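Local coordinates for STING-associated CdnE c-di-GMP synthase (Flavobacteriaceae, PDB 6WT8), which probably joins two GTP molecules into the cyclic dinucleotide c-di-GMP, a signal for a bacterial STING receptor in CBASS anti-phage defence, at residues Lys245-Ile257 with Asn282-Leu296. Numbering follows the deposited sequence.
Sequences KDIISNRRLKNMI and NAICYNIDVKKYEDL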
loop_
_atom_site.group_PDB
_atom_site.type_symbol
_atom_site.label_atom_id
_atom_site.label_comp_id
_atom_site.label_asym_id
_atom_site.label_seq_id
_atom_site.Cartn_x
_atom_site.Cartn_y
_atom_site.Cartn_z
ATOM N N LYS A 245 -6.379 3.247 10.159
ATOM C CA LYS A 245 -6.283 4.660 10.401
ATOM C C LYS A 245 -7.214 5.470 9.492
ATOM O O LYS A 245 -7.674 6.541 9.896
ATOM C CB LYS A 245 -4.814 5.104 10.288
ATOM C CG LYS A 245 -4.701 6.507 10.845
ATOM C CD LYS A 245 -3.323 7.094 10.856
ATOM C CE LYS A 245 -2.596 6.996 12.148
ATOM N NZ LYS A 245 -2.022 8.411 12.364
ATOM N N ASP A 246 -7.584 4.925 8.313
ATOM C CA ASP A 246 -8.571 5.637 7.511
ATOM C C ASP A 246 -9.889 5.712 8.273
ATOM O O ASP A 246 -10.542 6.765 8.292
ATOM C CB ASP A 246 -8.771 4.946 6.159
ATOM C CG ASP A 246 -9.709 5.763 5.253
ATOM O OD1 ASP A 246 -9.321 6.869 4.836
ATOM O OD2 ASP A 246 -10.854 5.367 5.007
ATOM N N ILE A 247 -10.244 4.615 8.963
ATOM C CA ILE A 247 -11.484 4.645 9.757
ATOM C C ILE A 247 -11.366 5.663 10.894
ATOM O O ILE A 247 -12.269 6.497 11.126
ATOM C CB ILE A 247 -11.775 3.232 10.272
ATOM C CG1 ILE A 247 -12.137 2.319 9.105
ATOM C CG2 ILE A 247 -12.852 3.216 11.407
ATOM C CD1 ILE A 247 -12.066 0.818 9.447
ATOM N N ILE A 248 -10.252 5.608 11.641
ATOM C CA ILE A 248 -10.046 6.564 12.728
ATOM C C ILE A 248 -10.086 8.003 12.224
ATOM O O ILE A 248 -10.620 8.890 12.903
ATOM C CB ILE A 248 -8.735 6.268 13.475
ATOM C CG1 ILE A 248 -8.770 4.872 14.054
ATOM C CG2 ILE A 248 -8.443 7.327 14.548
ATOM C CD1 ILE A 248 -7.392 4.424 14.659
ATOM N N SER A 249 -9.547 8.260 11.006
ATOM C CA SER A 249 -9.511 9.591 10.425
ATOM C C SER A 249 -10.851 10.083 9.889
ATOM O O SER A 249 -10.860 11.133 9.245
ATOM C CB SER A 249 -8.508 9.589 9.270
ATOM O OG SER A 249 -9.065 9.007 8.100
ATOM N N ASN A 250 -11.960 9.383 10.147
ATOM C CA ASN A 250 -13.269 9.726 9.546
ATOM C C ASN A 250 -13.182 9.709 8.021
ATOM O O ASN A 250 -13.737 10.556 7.305
ATOM C CB ASN A 250 -13.803 11.104 10.033
ATOM C CG ASN A 250 -14.017 11.166 11.497
ATOM O OD1 ASN A 250 -14.208 10.171 12.187
ATOM N ND2 ASN A 250 -14.083 12.417 11.987
ATOM N N ARG A 251 -12.482 8.688 7.508
ATOM C CA ARG A 251 -12.438 8.380 6.070
ATOM C C ARG A 251 -11.826 9.525 5.279
ATOM O O ARG A 251 -12.304 9.862 4.179
ATOM C CB ARG A 251 -13.824 7.975 5.535
ATOM C CG ARG A 251 -14.317 6.702 6.236
ATOM C CD ARG A 251 -15.653 6.167 5.743
ATOM N NE ARG A 251 -16.809 6.996 6.136
ATOM C CZ ARG A 251 -18.079 6.645 5.940
ATOM N NH1 ARG A 251 -18.376 5.492 5.321
ATOM N NH2 ARG A 251 -19.033 7.451 6.330
ATOM N N ARG A 252 -10.734 10.093 5.813
ATOM C CA ARG A 252 -9.974 11.130 5.106
ATOM C C ARG A 252 -8.563 10.710 4.711
ATOM O O ARG A 252 -8.003 11.317 3.756
ATOM C CB ARG A 252 -9.881 12.401 5.957
ATOM C CG ARG A 252 -11.216 13.223 5.807
ATOM C CD ARG A 252 -11.589 13.792 7.094
ATOM N NE ARG A 252 -12.602 14.835 7.017
ATOM C CZ ARG A 252 -13.903 14.655 7.329
ATOM N NH1 ARG A 252 -14.386 13.435 7.552
ATOM N NH2 ARG A 252 -14.724 15.720 7.376
ATOM N N LEU A 253 -7.950 9.754 5.418
ATOM C CA LEU A 253 -6.535 9.433 5.166
ATOM C C LEU A 253 -6.336 8.967 3.735
ATOM O O LEU A 253 -5.400 9.421 3.055
ATOM C CB LEU A 253 -6.066 8.334 6.138
ATOM C CG LEU A 253 -4.702 7.729 5.799
ATOM C CD1 LEU A 253 -3.643 8.808 5.956
ATOM C CD2 LEU A 253 -4.428 6.553 6.747
ATOM N N LYS A 254 -7.159 8.045 3.270
ATOM C CA LYS A 254 -6.966 7.533 1.899
ATOM C C LYS A 254 -7.158 8.623 0.853
ATOM O O LYS A 254 -6.454 8.618 -0.186
ATOM C CB LYS A 254 -7.916 6.381 1.599
ATOM C CG LYS A 254 -7.526 5.141 2.419
ATOM C CD LYS A 254 -8.568 4.017 2.110
ATOM C CE LYS A 254 -8.386 2.816 2.992
ATOM N NZ LYS A 254 -9.245 1.670 2.546
ATOM N N ASN A 255 -8.073 9.565 1.092
ATOM C CA ASN A 255 -8.229 10.666 0.149
ATOM C C ASN A 255 -6.938 11.475 0.049
ATOM O O ASN A 255 -6.514 11.852 -1.060
ATOM C CB ASN A 255 -9.391 11.568 0.589
ATOM C CG ASN A 255 -10.726 10.858 0.512
ATOM O OD1 ASN A 255 -10.945 9.991 -0.352
ATOM N ND2 ASN A 255 -11.666 11.286 1.358
HETATM N N MSE A 256 -6.242 11.674 1.184
HETATM C CA MSE A 256 -4.954 12.416 1.151
HETATM C C MSE A 256 -3.900 11.606 0.402
HETATM O O MSE A 256 -3.112 12.177 -0.395
HETATM C CB MSE A 256 -4.424 12.765 2.553
HETATM C CG MSE A 256 -5.330 13.802 3.154
HETATM SE SE MSE A 256 -4.530 14.586 4.833
HETATM C CE MSE A 256 -3.959 12.880 5.735
ATOM N N ILE A 257 -3.868 10.287 0.621
ATOM C CA ILE A 257 -2.851 9.472 -0.057
ATOM C C ILE A 257 -3.049 9.539 -1.570
ATOM O O ILE A 257 -2.085 9.729 -2.351
ATOM C CB ILE A 257 -2.950 8.035 0.455
ATOM C CG1 ILE A 257 -2.354 8.000 1.873
ATOM C CG2 ILE A 257 -2.139 7.052 -0.481
ATOM C CD1 ILE A 257 -2.586 6.685 2.626
ATOM N N ASN A 282 2.464 6.931 1.554
ATOM C CA ASN A 282 1.627 6.312 2.588
ATOM C C ASN A 282 2.129 6.721 3.960
ATOM O O ASN A 282 1.345 7.078 4.841
ATOM C CB ASN A 282 1.680 4.787 2.503
ATOM C CG ASN A 282 0.992 4.202 1.284
ATOM O OD1 ASN A 282 0.187 4.851 0.631
ATOM N ND2 ASN A 282 1.338 2.930 0.967
ATOM N N ALA A 283 3.448 6.589 4.178
ATOM C CA ALA A 283 4.038 6.873 5.492
ATOM C C ALA A 283 3.898 8.345 5.884
ATOM O O ALA A 283 3.605 8.660 7.044
ATOM C CB ALA A 283 5.529 6.465 5.487
ATOM N N ILE A 284 4.086 9.260 4.929
ATOM C CA ILE A 284 3.973 10.689 5.254
ATOM C C ILE A 284 2.540 10.979 5.693
ATOM O O ILE A 284 2.284 11.713 6.676
ATOM C CB ILE A 284 4.378 11.537 4.037
ATOM C CG1 ILE A 284 5.895 11.394 3.833
ATOM C CG2 ILE A 284 3.889 13.009 4.207
ATOM C CD1 ILE A 284 6.385 11.936 2.427
ATOM N N CYS A 285 1.563 10.455 4.936
ATOM C CA CYS A 285 0.162 10.753 5.296
ATOM C C CYS A 285 -0.243 10.077 6.591
ATOM O O CYS A 285 -0.955 10.675 7.411
ATOM C CB CYS A 285 -0.771 10.364 4.162
ATOM S SG CYS A 285 -0.546 11.370 2.669
ATOM N N TYR A 286 0.208 8.843 6.792
ATOM C CA TYR A 286 -0.137 8.070 7.975
ATOM C C TYR A 286 0.429 8.728 9.221
ATOM O O TYR A 286 -0.103 8.544 10.330
ATOM C CB TYR A 286 0.421 6.643 7.773
ATOM C CG TYR A 286 0.115 5.667 8.876
ATOM C CD1 TYR A 286 -1.044 4.964 8.892
ATOM C CD2 TYR A 286 1.033 5.458 9.891
ATOM C CE1 TYR A 286 -1.295 4.054 9.915
ATOM C CE2 TYR A 286 0.791 4.546 10.928
ATOM C CZ TYR A 286 -0.399 3.863 10.921
ATOM O OH TYR A 286 -0.671 2.959 11.923
ATOM N N ASN A 287 1.549 9.451 9.079
ATOM C CA ASN A 287 2.176 10.014 10.258
ATOM C C ASN A 287 1.461 11.292 10.742
ATOM O O ASN A 287 1.726 11.746 11.865
ATOM C CB ASN A 287 3.659 10.236 9.924
ATOM C CG ASN A 287 4.429 10.908 11.036
ATOM O OD1 ASN A 287 4.879 12.043 10.870
ATOM N ND2 ASN A 287 4.534 10.251 12.135
ATOM N N ILE A 288 0.563 11.877 9.934
ATOM C CA ILE A 288 -0.128 13.093 10.353
ATOM C C ILE A 288 -1.083 12.755 11.500
ATOM O O ILE A 288 -1.788 11.741 11.471
ATOM C CB ILE A 288 -0.863 13.733 9.149
ATOM C CG1 ILE A 288 0.161 14.169 8.087
ATOM C CG2 ILE A 288 -1.667 14.981 9.565
ATOM C CD1 ILE A 288 -0.415 14.683 6.761
ATOM N N ASP A 289 -1.128 13.624 12.514
ATOM C CA ASP A 289 -1.970 13.398 13.686
ATOM C C ASP A 289 -3.422 13.510 13.257
ATOM O O ASP A 289 -3.809 14.554 12.728
ATOM C CB ASP A 289 -1.630 14.455 14.748
ATOM C CG ASP A 289 -2.518 14.382 16.016
ATOM O OD1 ASP A 289 -3.527 13.621 16.128
ATOM O OD2 ASP A 289 -2.178 15.152 16.949
ATOM N N VAL A 290 -4.231 12.449 13.479
ATOM C CA VAL A 290 -5.600 12.484 12.962
ATOM C C VAL A 290 -6.398 13.639 13.530
ATOM O O VAL A 290 -7.327 14.124 12.874
ATOM C CB VAL A 290 -6.395 11.190 13.207
ATOM C CG1 VAL A 290 -5.886 10.075 12.322
ATOM C CG2 VAL A 290 -6.460 10.831 14.727
ATOM N N LYS A 291 -6.101 14.077 14.763
ATOM C CA LYS A 291 -6.917 15.152 15.329
ATOM C C LYS A 291 -6.778 16.444 14.535
ATOM O O LYS A 291 -7.646 17.324 14.635
ATOM C CB LYS A 291 -6.571 15.396 16.801
ATOM C CG LYS A 291 -6.889 14.184 17.628
ATOM C CD LYS A 291 -7.186 14.537 19.083
ATOM C CE LYS A 291 -8.077 13.470 19.674
ATOM N NZ LYS A 291 -7.399 12.145 19.562
ATOM N N LYS A 292 -5.704 16.588 13.766
ATOM C CA LYS A 292 -5.520 17.809 13.003
ATOM C C LYS A 292 -6.397 17.870 11.781
ATOM O O LYS A 292 -6.623 18.967 11.289
ATOM C CB LYS A 292 -4.069 17.963 12.576
ATOM C CG LYS A 292 -3.175 18.108 13.813
ATOM C CD LYS A 292 -1.729 18.215 13.400
ATOM C CE LYS A 292 -0.823 18.303 14.659
ATOM N NZ LYS A 292 0.627 18.179 14.367
ATOM N N TYR A 293 -6.947 16.734 11.326
ATOM C CA TYR A 293 -7.664 16.779 10.072
ATOM C C TYR A 293 -8.948 15.946 9.999
ATOM O O TYR A 293 -9.651 16.046 8.980
ATOM C CB TYR A 293 -6.721 16.364 8.926
ATOM C CG TYR A 293 -6.318 14.905 8.872
ATOM C CD1 TYR A 293 -5.204 14.434 9.574
ATOM C CD2 TYR A 293 -7.103 14.000 8.162
ATOM C CE1 TYR A 293 -4.841 13.076 9.485
ATOM C CE2 TYR A 293 -6.748 12.704 8.033
ATOM C CZ TYR A 293 -5.640 12.248 8.725
ATOM O OH TYR A 293 -5.316 10.895 8.637
ATOM N N GLU A 294 -9.278 15.125 11.009
ATOM C CA GLU A 294 -10.413 14.227 10.854
ATOM C C GLU A 294 -11.750 14.946 10.692
ATOM O O GLU A 294 -12.706 14.319 10.205
ATOM C CB GLU A 294 -10.492 13.271 12.027
ATOM C CG GLU A 294 -10.859 13.943 13.354
ATOM C CD GLU A 294 -10.852 12.900 14.451
ATOM O OE1 GLU A 294 -9.750 12.400 14.733
ATOM O OE2 GLU A 294 -11.931 12.531 14.959
ATOM N N ASP A 295 -11.852 16.230 11.047
ATOM C CA ASP A 295 -13.124 16.940 10.883
ATOM C C ASP A 295 -13.021 18.042 9.846
ATOM O O ASP A 295 -13.935 18.869 9.728
ATOM C CB ASP A 295 -13.598 17.507 12.223
ATOM C CG ASP A 295 -14.031 16.414 13.175
ATOM O OD1 ASP A 295 -14.697 15.458 12.723
ATOM O OD2 ASP A 295 -13.762 16.557 14.393
ATOM N N LEU A 296 -11.950 18.069 9.082
ATOM C CA LEU A 296 -11.812 19.118 8.075
ATOM C C LEU A 296 -12.558 18.758 6.793
ATOM O O LEU A 296 -12.583 17.595 6.365
ATOM C CB LEU A 296 -10.337 19.322 7.723
ATOM C CG LEU A 296 -9.518 20.025 8.823
ATOM C CD1 LEU A 296 -8.108 20.202 8.261
ATOM C CD2 LEU A 296 -10.074 21.361 9.149
HETATM O O HOH W 1 -2.959 10.208 14.753
HETATM O O HOH W 2 -11.512 9.283 15.295
HETATM O O HOH W 3 -15.466 13.572 14.369
#
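The guanidinium of Arg252 is held at its edge by one backbone carbonyl and covered on a face by another. At the edge, NE and NH2 both donate to Leu296 O, at 2.8 Å from NE and 3.0 Å from NH2, while Glu294 O rests over the centre of one face, 3.0 Å above the plane, without a hydrogen bond to it. NH1 turns back to Asn250 O; this bond and the pair to Leu296 O, all close to the guanidinium plane, together hold the group's rotation. Glu294 O accepts a hydrogen bond from Asn250 ND2, 2.9 Å away and well above the carbonyl plane; a water also links ND2 to Asp295 OD1.

Beside this polar cluster the Tyr293 ring reaches across to 245-257. Met256, a selenomethionine, covers one face in a Met-aromatic contact: its chain bends at chi3 (-47°) to bring CE 3.7 Å from the ring centroid, with SE also over the face. Arg252 CB meets the ring edge, and Ser249 CB and Leu253 CB pack against the hydroxyl.

At the other flank Lys245 runs across the face of Tyr286. CG stands anti to the backbone N (chi1 -167°), which leads CD and CE over the ring; NZ, in cation-pi position above it, donates to Tyr286 O (2.8 Å), a carbonyl in the last turn of helix 278-287. A water connects NZ to Val290 N. Deeper in, Leu253 CD1 and Ile257 CG1 both pack against Cys285 CB, each at 3.7 Å.

Helix 235-248 ends in a Schellman motif with Asn250 at C-prime, while Ser249 OG, donating to Asp246 O, takes the N-H groups of Arg252 and Leu253 in an ST motif that ties it to the start of helix 253-266. This corner between two helices packs on 282-287, which segment 253-257 crosses at 142°, and on the loop that follows, in the helical part of the CD-NTase fold.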